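Local coordinates for transglutaminase elicitor (PDB 3TW5), which probably catalyses acyl transfer from glutamine side chains to amines, cross-linking proteins, and probably acts as an elicitor recognised by plant innate immunity, at residues E1-N5 against I317-W321; D7-L11 against T172-G176; S132-I136 against S218-A222. The protein carries 1 engineered substitution. All blocks are in the same frame, centred on the assembly; numbering follows the deposited sequence.

Contact 1 (E1-N5 against I317-W321); sequences EANGN and IGGEW
The amino group Glu1 N is gripped by three acceptors. It lies 2.8 Å from Gly319 O and 2.9 Å from Glu320 OE2, and Glu309 OE2 on the adjoining strand 299-310 supplies the third bond. The approach to Gly319 O is from above the carbonyl plane, 47° out of it, whereas Glu320 OE2 is met on its anti side. Glu320 gets there by folding: its chain bends at chi2 (-70°) and swings the carboxylate out from the strand to the side where Glu1 lies. Charge makes the Glu320 bond a salt bridge as well.

The backbones continue the pairing in antiparallel sense. Gly319 N returns a bond to Glu1 O (3.1 Å), making Glu1 and Gly319 a hydrogen-bonded pair. Ala2 faces Gly318 as the non-hydrogen-bonded pair, with 4.3 Å between Ala2 CA and Gly318 CA. One step on, Asn3 N reaches Ile317 O at 3.0 Å, a more bent bond than that of Gly319 N, with 132° at the hydrogen. With a single bridge, Glu1 to Asn3 run along the strand without becoming a regular strand themselves. Asn3 then directs its side chain onto Ala203, Tyr204 and Ile207 of helix 202-215.

The Glu1 carboxylate stands off on an extended chain, with Glu1 OE1 4.7 Å from Glu320 OE2, so some repulsion between the two acids is possible. Two carboxylates and a carbonyl around one amine would probably favour its protonated form, and the strand 316-321 thus pins the start of the chain by charge as well as by backbone pairing.

Contact 2 (D7-L11 against T172-G176); sequences DIAKL and TVFTG
Lys10 and Phe174 make the clearest polar link: Lys10 NZ donates to Phe174 O at 3.2 Å, and the C=O...donor angle of 166° brings the ammonium in almost head-on to the carbonyl. Lys10 runs out extended beyond CG, long enough to reach past Thr175 to the carbonyl before it. A turn earlier in the helix, the Asp7 carboxylate lies across Thr175, with Asp7 OD1 3.5 Å from Thr175 CB. Its other oxygen, Asp7 OD2, accepts only a weak bond from Gly176 N, 3.5 Å long and bent. A long ionic contact of 4.0 Å between Lys10 NZ and Asp7 OD1 ties the two helix side chains loosely together. Val173 CG1 carries one apolar patch, touching Lys10 CB at 4.1 Å and Leu11 CD2 at 4.4 Å; Thr175 CG2 lies against Asp7 CB and Lys10 CD.

Farther out, Leu333, Tyr204 and Leu335 back up this first shell. The hydroxyl of Thr175 turns away from Asp7: chi1 of 62° points OG1 away from the helix, toward Leu333 O and Tyr204 OH, to which it bonds, and CG2 is left for the helix. Tyr204 also packs on Asp7 and Leu11, while Leu11 and Val173 share Leu335.

The segment axes run nearly antiparallel, at 162° and 8.6 Å. Val173 and Thr175 make their backbone bonds to Leu335 and Leu333 of strand 333-336, and the intervening Phe174 carbonyl points away from that strand, where Lys10 NZ takes it. Helix 5-15 therefore lies over the border of the sheet, partly on the face carrying Val173 and Thr175 and partly beside the edge where Phe174 O points: an alpha-helix flanking an antiparallel sheet and supplying a lysine to one of its edge carbonyls.

Contact 3 (S132-I136 against S218-A222); sequences SPAAI and STFVA
Two peptide planes receive methyl groups on their faces. Val221 CG2 lies squarely over the Ser132-Pro133 peptide, 4.2 Å from Pro133 N and almost along the plane normal, with the proline ring at the border, where Pro133 CD is 4.5 Å from the same methyl. In the other direction Ile136 CD1 rests on the Phe220-Val221 peptide, 3.8 Å above Phe220 O and again close to perpendicular to the plane. This is van der Waals contact; no hydrogen bond joins the segments. The aromatic ring of Phe220 belongs to the opposite side, its CB directed away from the helix.

The two methyl groups that lie on these planes also meet each other, Ile136 CD1 to Val221 CG2 at 3.7 Å. Ile136 branches to both neighbours: CG1, anti to the carbonyl carbon (chi1 -60°), carries CD1 to Val221, while CG2 meets Thr219 CG2 at 3.7 Å. Thr219 can offer a methyl because its hydroxyl is turned to Val235 O. Ser132 behaves similarly, presenting CB to Val221 CG1 at 3.6 Å and bonding through OG to Ser128 O, back along its own helix. The helix is kinked at Pro133, whose N has no bond to the preceding turn, and it is this peptide that Val221 packs against.

The residues 218-222 are thus held between two layers. Helix 128-137 packs on Thr219 and Val221; beyond them Phe220 reaches Ser209 and Leu213 of helix 202-215. Laterally, backbone bonds join Phe220 to Val235 in strand 232-246 and Val221 to Trp334 in strand 333-336.

How the contacts relate
All three contacts reach the same antiparallel sheet. Contacts 1 and 2 have centres about 15 Å apart and touch directly, Asn3 ND2 lying 3.5 Å from Ile8 CD1, although the first residues and helix 5-15 meet strands far apart in the pairing order of this curled sheet. Contact 3 is more central in the chain, its centre about 14 Å from that of contact 2 and about 25 Å from that of contact 1. Strand 333-336 pairs with both 172-175 and 221-223, while helix 202-215 borders all three contacts. In sequence, contact 1 spans the other two, whose segments alternate. Contacts 1 and 2 fasten the chain's beginning to strands distant in sequence; contact 3 packs helix 128-137 on the sheet.

Contact 1 (E1-N5 against I317-W321)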
loop_
_atom_site.group_PDB
_atom_site.type_symbol
_atom_site.label_atom_id
_atom_site.label_comp_id
_atom_site.label_asym_id
_atom_site.label_seq_id
_atom_site.Cartn_x
_atom_site.Cartn_y
_atom_site.Cartn_z
ATOM N N GLU A 1 -2.960 -24.664 -11.211
ATOM C CA GLU A 1 -4.355 -24.290 -11.580
ATOM C C GLU A 1 -4.359 -23.222 -12.673
ATOM O O GLU A 1 -3.546 -22.295 -12.646
ATOM C CB GLU A 1 -5.113 -23.792 -10.346
ATOM C CG GLU A 1 -6.627 -23.740 -10.498
ATOM C CD GLU A 1 -7.315 -23.147 -9.281
ATOM O OE1 GLU A 1 -6.700 -22.308 -8.588
ATOM O OE2 GLU A 1 -8.480 -23.515 -9.019
ATOM N N ALA A 2 -5.291 -23.363 -13.618
ATOM C CA ALA A 2 -5.419 -22.473 -14.781
ATOM C C ALA A 2 -5.573 -20.979 -14.441
ATOM O O ALA A 2 -6.081 -20.612 -13.376
ATOM C CB ALA A 2 -6.568 -22.943 -15.683
ATOM N N ASN A 3 -5.130 -20.135 -15.373
ATOM C CA ASN A 3 -5.069 -18.686 -15.190
ATOM C C ASN A 3 -6.244 -17.955 -15.849
ATOM O O ASN A 3 -6.555 -18.191 -17.022
ATOM C CB ASN A 3 -3.735 -18.164 -15.745
ATOM C CG ASN A 3 -3.501 -16.693 -15.446
ATOM O OD1 ASN A 3 -3.838 -16.200 -14.368
ATOM N ND2 ASN A 3 -2.903 -15.989 -16.401
ATOM N N GLY A 4 -6.884 -17.065 -15.088
ATOM C CA GLY A 4 -8.018 -16.270 -15.578
ATOM C C GLY A 4 -7.623 -14.964 -16.258
ATOM O O GLY A 4 -7.014 -14.082 -15.638
ATOM N N ASN A 5 -7.993 -14.834 -17.531
ATOM C CA ASN A 5 -7.642 -13.655 -18.329
ATOM C C ASN A 5 -8.446 -12.383 -18.004
ATOM O O ASN A 5 -8.283 -11.356 -18.667
ATOM C CB ASN A 5 -7.700 -13.978 -19.837
ATOM C CG ASN A 5 -9.095 -14.405 -20.309
ATOM O OD1 ASN A 5 -10.059 -14.430 -19.540
ATOM N ND2 ASN A 5 -9.197 -14.742 -21.590
ATOM N N ILE A 317 0.461 -20.427 -18.390
ATOM C CA ILE A 317 -0.974 -20.707 -18.480
ATOM C C ILE A 317 -1.610 -20.962 -17.111
ATOM O O ILE A 317 -2.831 -21.112 -17.001
ATOM C CB ILE A 317 -1.273 -21.901 -19.417
ATOM C CG1 ILE A 317 -0.551 -23.165 -18.940
ATOM C CG2 ILE A 317 -0.906 -21.557 -20.855
ATOM C CD1 ILE A 317 -1.187 -24.452 -19.418
ATOM N N GLY A 318 -0.777 -21.010 -16.076
ATOM C CA GLY A 318 -1.243 -21.307 -14.729
ATOM C C GLY A 318 -0.128 -21.416 -13.713
ATOM O O GLY A 318 1.033 -21.152 -14.022
ATOM N N GLY A 319 -0.488 -21.801 -12.494
ATOM C CA GLY A 319 0.468 -21.884 -11.401
ATOM C C GLY A 319 -0.109 -22.480 -10.134
ATOM O O GLY A 319 -1.322 -22.687 -10.031
ATOM N N GLU A 320 0.773 -22.761 -9.176
ATOM C CA GLU A 320 0.396 -23.270 -7.857
ATOM C C GLU A 320 1.369 -22.752 -6.803
ATOM O O GLU A 320 2.577 -22.761 -7.025
ATOM C CB GLU A 320 0.402 -24.803 -7.839
ATOM C CG GLU A 320 -0.787 -25.477 -8.529
ATOM C CD GLU A 320 -2.104 -25.308 -7.779
ATOM O OE1 GLU A 320 -2.080 -25.057 -6.554
ATOM O OE2 GLU A 320 -3.168 -25.439 -8.420
ATOM N N TRP A 321 0.844 -22.304 -5.665
ATOM C CA TRP A 321 1.684 -21.869 -4.547
ATOM C C TRP A 321 2.287 -23.072 -3.819
ATOM O O TRP A 321 1.621 -24.092 -3.638
ATOM C CB TRP A 321 0.877 -21.033 -3.552
ATOM C CG TRP A 321 0.311 -19.749 -4.087
ATOM C CD1 TRP A 321 -0.995 -19.494 -4.384
ATOM C CD2 TRP A 321 1.027 -18.538 -4.363
ATOM N NE1 TRP A 321 -1.138 -18.205 -4.832
ATOM C CE2 TRP A 321 0.088 -17.596 -4.832
ATOM C CE3 TRP A 321 2.372 -18.160 -4.265
ATOM C CZ2 TRP A 321 0.449 -16.298 -5.204
ATOM C CZ3 TRP A 321 2.731 -16.867 -4.636
ATOM C CH2 TRP A 321 1.772 -15.954 -5.099
#

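Contact 2 (D7-L11 against T172-G176)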
loop_
_atom_site.group_PDB
_atom_site.type_symbol
_atom_site.label_atom_id
_atom_site.label_comp_id
_atom_site.label_asym_id
_atom_site.label_seq_id
_atom_site.Cartn_x
_atom_site.Cartn_y
_atom_site.Cartn_z
ATOM N N ASP A 7 -8.376 -10.491 -15.098
ATOM C CA ASP A 7 -7.510 -9.491 -14.472
ATOM C C ASP A 7 -6.442 -8.962 -15.427
ATOM O O ASP A 7 -6.048 -7.797 -15.337
ATOM C CB ASP A 7 -6.861 -10.057 -13.206
ATOM C CG ASP A 7 -7.828 -10.135 -12.034
ATOM O OD1 ASP A 7 -8.610 -9.180 -11.831
ATOM O OD2 ASP A 7 -7.802 -11.150 -11.305
ATOM N N ILE A 8 -5.979 -9.820 -16.336
ATOM C CA ILE A 8 -5.013 -9.423 -17.365
ATOM C C ILE A 8 -5.637 -8.407 -18.325
ATOM O O ILE A 8 -4.983 -7.442 -18.729
ATOM C CB ILE A 8 -4.435 -10.653 -18.125
ATOM C CG1 ILE A 8 -3.571 -11.491 -17.181
ATOM C CG2 ILE A 8 -3.597 -10.220 -19.327
ATOM C CD1 ILE A 8 -3.123 -12.812 -17.755
ATOM N N ALA A 9 -6.908 -8.625 -18.664
ATOM C CA ALA A 9 -7.671 -7.709 -19.509
ATOM C C ALA A 9 -7.709 -6.297 -18.926
ATOM O O ALA A 9 -7.468 -5.324 -19.643
ATOM C CB ALA A 9 -9.079 -8.232 -19.725
ATOM N N LYS A 10 -8.004 -6.199 -17.627
ATOM C CA LYS A 10 -8.045 -4.917 -16.920
ATOM C C LYS A 10 -6.721 -4.173 -17.050
ATOM O O LYS A 10 -6.703 -2.958 -17.262
ATOM C CB LYS A 10 -8.371 -5.110 -15.435
ATOM C CG LYS A 10 -9.713 -5.754 -15.129
ATOM C CD LYS A 10 -10.009 -5.678 -13.636
ATOM C CE LYS A 10 -10.973 -6.769 -13.201
ATOM N NZ LYS A 10 -11.531 -6.518 -11.842
ATOM N N LEU A 11 -5.619 -4.909 -16.919
ATOM C CA LEU A 11 -4.278 -4.342 -17.042
ATOM C C LEU A 11 -3.979 -3.894 -18.472
ATOM O O LEU A 11 -3.472 -2.790 -18.690
ATOM C CB LEU A 11 -3.218 -5.343 -16.567
ATOM C CG LEU A 11 -3.131 -5.685 -15.076
ATOM C CD1 LEU A 11 -2.141 -6.810 -14.857
ATOM C CD2 LEU A 11 -2.746 -4.474 -14.242
ATOM N N THR A 172 -8.962 3.451 -9.489
ATOM C CA THR A 172 -8.058 2.313 -9.330
ATOM C C THR A 172 -8.273 1.232 -10.383
ATOM O O THR A 172 -9.371 1.085 -10.923
ATOM C CB THR A 172 -8.204 1.646 -7.938
ATOM O OG1 THR A 172 -9.452 0.945 -7.865
ATOM C CG2 THR A 172 -8.126 2.671 -6.813
ATOM N N VAL A 173 -7.205 0.485 -10.663
ATOM C CA VAL A 173 -7.293 -0.771 -11.403
ATOM C C VAL A 173 -7.122 -1.887 -10.379
ATOM O O VAL A 173 -5.998 -2.229 -10.012
ATOM C CB VAL A 173 -6.205 -0.888 -12.502
ATOM C CG1 VAL A 173 -6.403 -2.158 -13.316
ATOM C CG2 VAL A 173 -6.222 0.324 -13.416
ATOM N N PHE A 174 -8.239 -2.434 -9.907
ATOM C CA PHE A 174 -8.225 -3.434 -8.840
ATOM C C PHE A 174 -8.237 -4.854 -9.394
ATOM O O PHE A 174 -9.072 -5.193 -10.236
ATOM C CB PHE A 174 -9.413 -3.222 -7.898
ATOM C CG PHE A 174 -9.262 -3.903 -6.568
ATOM C CD1 PHE A 174 -9.727 -5.202 -6.378
ATOM C CD2 PHE A 174 -8.660 -3.241 -5.500
ATOM C CE1 PHE A 174 -9.589 -5.838 -5.142
ATOM C CE2 PHE A 174 -8.515 -3.863 -4.263
ATOM C CZ PHE A 174 -8.980 -5.165 -4.082
ATOM N N THR A 175 -7.309 -5.681 -8.915
ATOM C CA THR A 175 -7.185 -7.063 -9.388
ATOM C C THR A 175 -6.983 -8.053 -8.241
ATOM O O THR A 175 -6.351 -7.729 -7.236
ATOM C CB THR A 175 -6.030 -7.220 -10.403
ATOM O OG1 THR A 175 -4.785 -6.890 -9.778
ATOM C CG2 THR A 175 -6.241 -6.324 -11.624
ATOM N N GLY A 176 -7.520 -9.261 -8.405
ATOM C CA GLY A 176 -7.406 -10.311 -7.395
ATOM C C GLY A 176 -8.739 -10.945 -7.041
ATOM O O GLY A 176 -9.346 -10.612 -6.024
#

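Contact 3 (S132-I136 against S218-A222)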
loop_
_atom_site.group_PDB
_atom_site.type_symbol
_atom_site.label_atom_id
_atom_site.label_comp_id
_atom_site.label_asym_id
_atom_site.label_seq_id
_atom_site.Cartn_x
_atom_site.Cartn_y
_atom_site.Cartn_z
ATOM N N SER A 132 -0.468 4.675 0.437
ATOM C CA SER A 132 0.202 3.898 -0.609
ATOM C C SER A 132 0.143 4.539 -2.003
ATOM O O SER A 132 1.186 4.736 -2.627
ATOM C CB SER A 132 -0.328 2.465 -0.646
ATOM O OG SER A 132 -0.251 1.865 0.631
ATOM N N PRO A 133 -1.070 4.873 -2.496
ATOM C CA PRO A 133 -1.133 5.528 -3.801
ATOM C C PRO A 133 -0.514 6.923 -3.797
ATOM O O PRO A 133 -0.001 7.363 -4.823
ATOM C CB PRO A 133 -2.636 5.606 -4.086
ATOM C CG PRO A 133 -3.285 5.509 -2.764
ATOM C CD PRO A 133 -2.418 4.608 -1.960
ATOM N N ALA A 134 -0.558 7.605 -2.653
ATOM C CA ALA A 134 0.078 8.911 -2.510
ATOM C C ALA A 134 1.597 8.770 -2.569
ATOM O O ALA A 134 2.276 9.581 -3.200
ATOM C CB ALA A 134 -0.354 9.583 -1.225
ATOM N N ALA A 135 2.120 7.724 -1.930
ATOM C CA ALA A 135 3.545 7.401 -1.996
ATOM C C ALA A 135 4.021 7.226 -3.439
ATOM O O ALA A 135 5.081 7.729 -3.817
ATOM C CB ALA A 135 3.840 6.160 -1.184
ATOM N N ILE A 136 3.219 6.531 -4.241
ATOM C CA ILE A 136 3.530 6.301 -5.648
ATOM C C ILE A 136 3.388 7.580 -6.477
ATOM O O ILE A 136 4.382 8.102 -6.989
ATOM C CB ILE A 136 2.658 5.167 -6.251
ATOM C CG1 ILE A 136 2.883 3.855 -5.489
ATOM C CG2 ILE A 136 2.945 4.995 -7.745
ATOM C CD1 ILE A 136 1.765 2.844 -5.645
ATOM N N SER A 218 6.452 1.010 -14.049
ATOM C CA SER A 218 5.364 1.380 -13.147
ATOM C C SER A 218 5.377 0.517 -11.876
ATOM O O SER A 218 6.241 -0.351 -11.720
ATOM C CB SER A 218 4.027 1.260 -13.887
ATOM O OG SER A 218 2.933 1.612 -13.060
ATOM N N THR A 219 4.434 0.768 -10.968
ATOM C CA THR A 219 4.283 -0.038 -9.753
ATOM C C THR A 219 2.819 -0.123 -9.283
ATOM O O THR A 219 1.926 0.454 -9.909
ATOM C CB THR A 219 5.223 0.444 -8.615
ATOM O OG1 THR A 219 5.177 -0.485 -7.525
ATOM C CG2 THR A 219 4.836 1.832 -8.123
ATOM N N PHE A 220 2.583 -0.853 -8.192
ATOM C CA PHE A 220 1.233 -1.066 -7.667
ATOM C C PHE A 220 1.185 -1.117 -6.140
ATOM O O PHE A 220 2.204 -0.947 -5.470
ATOM C CB PHE A 220 0.609 -2.335 -8.265
ATOM C CG PHE A 220 1.455 -3.573 -8.108
ATOM C CD1 PHE A 220 1.436 -4.306 -6.927
ATOM C CD2 PHE A 220 2.261 -4.014 -9.153
ATOM C CE1 PHE A 220 2.217 -5.452 -6.784
ATOM C CE2 PHE A 220 3.037 -5.159 -9.020
ATOM C CZ PHE A 220 3.018 -5.877 -7.834
ATOM N N VAL A 221 -0.013 -1.344 -5.605
ATOM C CA VAL A 221 -0.241 -1.488 -4.169
ATOM C C VAL A 221 -0.673 -2.925 -3.885
ATOM O O VAL A 221 -1.502 -3.483 -4.608
ATOM C CB VAL A 221 -1.328 -0.509 -3.664
ATOM C CG1 VAL A 221 -1.493 -0.611 -2.161
ATOM C CG2 VAL A 221 -0.996 0.920 -4.053
ATOM N N ALA A 222 -0.106 -3.516 -2.833
ATOM C CA ALA A 222 -0.370 -4.912 -2.489
ATOM C C ALA A 222 -0.792 -5.092 -1.036
ATOM O O ALA A 222 -0.356 -4.343 -0.161
ATOM C CB ALA A 222 0.854 -5.760 -2.786
#